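Local coordinates for MUTM (fpg) protein (Thermus thermophilus, PDB 1EE8) that belongs to the formamidopyrimidine-DNA glycosylase family, joining a beta-sheet-rich N-terminal domain to a helical H2TH domain and a zinc finger, at residues L64-G69 with G102-V107. Numbering follows the deposited sequence.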
loop_
_atom_site.group_PDB
_atom_site.type_symbol
_atom_site.label_atom_id
_atom_site.label_comp_id
_atom_site.label_asym_id
_atom_site.label_seq_id
_atom_site.Cartn_x
_atom_site.Cartn_y
_atom_site.Cartn_z
ATOM N N LEU A 64 6.843 0.927 8.791
ATOM C CA LEU A 64 5.725 0.235 9.397
ATOM C C LEU A 64 5.791 0.719 10.836
ATOM O O LEU A 64 6.687 0.346 11.593
ATOM C CB LEU A 64 5.896 -1.280 9.323
ATOM C CG LEU A 64 4.720 -2.100 9.866
ATOM C CD1 LEU A 64 3.433 -1.730 9.137
ATOM C CD2 LEU A 64 5.017 -3.581 9.690
ATOM N N VAL A 65 4.855 1.585 11.198
ATOM C CA VAL A 65 4.831 2.126 12.539
ATOM C C VAL A 65 3.944 1.267 13.413
ATOM O O VAL A 65 2.846 0.878 13.007
ATOM C CB VAL A 65 4.323 3.588 12.538
ATOM C CG1 VAL A 65 4.232 4.122 13.969
ATOM C CG2 VAL A 65 5.262 4.447 11.709
ATOM N N ALA A 66 4.432 0.958 14.606
ATOM C CA ALA A 66 3.673 0.145 15.533
ATOM C C ALA A 66 3.487 0.852 16.862
ATOM O O ALA A 66 4.436 1.390 17.437
ATOM C CB ALA A 66 4.370 -1.208 15.753
ATOM N N HIS A 67 2.246 0.861 17.327
ATOM C CA HIS A 67 1.892 1.450 18.609
ATOM C C HIS A 67 1.360 0.269 19.407
ATOM O O HIS A 67 0.357 -0.330 19.036
ATOM C CB HIS A 67 0.808 2.518 18.442
ATOM C CG HIS A 67 0.136 2.891 19.724
ATOM N ND1 HIS A 67 0.832 3.356 20.821
ATOM C CD2 HIS A 67 -1.164 2.827 20.102
ATOM C CE1 HIS A 67 -0.009 3.560 21.819
ATOM N NE2 HIS A 67 -1.226 3.246 21.409
ATOM N N LEU A 68 2.047 -0.067 20.492
ATOM C CA LEU A 68 1.672 -1.211 21.314
ATOM C C LEU A 68 0.399 -1.043 22.128
ATOM O O LEU A 68 -0.389 -1.982 22.263
ATOM C CB LEU A 68 2.832 -1.579 22.242
ATOM C CG LEU A 68 4.154 -1.847 21.515
ATOM C CD1 LEU A 68 5.176 -2.431 22.484
ATOM C CD2 LEU A 68 3.924 -2.815 20.367
ATOM N N GLY A 69 0.186 0.149 22.669
ATOM C CA GLY A 69 -1.005 0.360 23.469
ATOM C C GLY A 69 -0.792 -0.214 24.856
ATOM O O GLY A 69 0.342 -0.372 25.293
ATOM N N GLY A 102 -3.396 -1.699 20.471
ATOM C CA GLY A 102 -2.302 -1.537 19.532
ATOM C C GLY A 102 -2.774 -1.168 18.133
ATOM O O GLY A 102 -3.903 -1.460 17.744
ATOM N N ARG A 103 -1.902 -0.514 17.375
ATOM C CA ARG A 103 -2.217 -0.119 16.012
ATOM C C ARG A 103 -0.974 -0.294 15.149
ATOM O O ARG A 103 0.142 -0.276 15.658
ATOM C CB ARG A 103 -2.654 1.350 15.971
ATOM C CG ARG A 103 -3.951 1.656 16.713
ATOM C CD ARG A 103 -5.158 1.197 15.919
ATOM N NE ARG A 103 -6.415 1.558 16.576
ATOM C CZ ARG A 103 -6.902 0.948 17.654
ATOM N NH1 ARG A 103 -8.053 1.348 18.184
ATOM N NH2 ARG A 103 -6.249 -0.068 18.200
ATOM N N LEU A 104 -1.178 -0.489 13.851
ATOM C CA LEU A 104 -0.069 -0.614 12.909
ATOM C C LEU A 104 -0.359 0.382 11.796
ATOM O O LEU A 104 -1.509 0.535 11.379
ATOM C CB LEU A 104 0.027 -2.027 12.317
ATOM C CG LEU A 104 0.601 -3.160 13.182
ATOM C CD1 LEU A 104 0.666 -4.445 12.342
ATOM C CD2 LEU A 104 1.990 -2.784 13.705
ATOM N N PHE A 105 0.682 1.054 11.322
ATOM C CA PHE A 105 0.536 2.044 10.265
ATOM C C PHE A 105 1.575 1.865 9.171
ATOM O O PHE A 105 2.779 1.961 9.422
ATOM C CB PHE A 105 0.698 3.457 10.830
ATOM C CG PHE A 105 -0.245 3.785 11.946
ATOM C CD1 PHE A 105 -1.500 4.325 11.680
ATOM C CD2 PHE A 105 0.132 3.581 13.269
ATOM C CE1 PHE A 105 -2.367 4.664 12.720
ATOM C CE2 PHE A 105 -0.732 3.918 14.318
ATOM C CZ PHE A 105 -1.983 4.462 14.036
ATOM N N GLY A 106 1.108 1.602 7.959
ATOM C CA GLY A 106 2.017 1.476 6.837
ATOM C C GLY A 106 2.050 2.879 6.267
ATOM O O GLY A 106 1.003 3.436 5.933
ATOM N N VAL A 107 3.229 3.473 6.170
ATOM C CA VAL A 107 3.316 4.834 5.651
ATOM C C VAL A 107 4.586 5.092 4.854
ATOM O O VAL A 107 5.594 4.424 5.053
ATOM C CB VAL A 107 3.298 5.869 6.796
ATOM C CG1 VAL A 107 1.987 5.783 7.583
ATOM C CG2 VAL A 107 4.490 5.635 7.705
HETATM O O HOH W 1 -3.057 -2.832 23.526
#
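Two antiparallel strands of the N-terminal domain's beta-sheet pair here, Val65 and His67 facing Phe105 and Arg103 in hydrogen-bonded pairs, with Ala66 opposite Leu104 in the non-hydrogen-bonded pair between them. Val65 N gives its hydrogen to Phe105 O at 2.8 Å, and Val65 O takes one back from Phe105 N at 2.7 Å. Two residues further along strand 64-67, His67 N reaches Arg103 O in an almost straight bond (177° at the hydrogen), while His67 O accepts from Arg103 N.

The side chains sort onto two faces. On that of Val65 and Phe105, the branched valine suits an extended backbone; its CG1 stands anti to the backbone N (chi1 177°) and meets the ring carbon CD2 of Phe105 at 4.2 Å. Ile115, from a loop, touches both residues, so this end of the face is apolar, while His67 and Arg103 make its other end polar. On the other face, Ala66 is small enough to let Leu104 lean across: CD2 of Leu104 lies 3.5 Å from Ala66 CB. Leu64 CD1 lies 3.8 Å from Phe105 O, close to the chain where it runs into Gly106. Strand 53-58 continues the sheet beyond 64-67, and strand 33-34 beyond 103-107.

Where the pairing ends, Gly102 brings its CA to 3.0 Å from His67 O; a CB here would press on both His67 O and Leu68 O, which suits glycine. At the backbone angles of Gly69 a CB would be jammed against Leu68 O and would run into Gly102 N, which calls for glycine, and its N sits 3.5 Å above the centre of the His67 ring. A water closes the end, donating to Leu68 O at 3.1 Å and accepting weakly from Gly102 N.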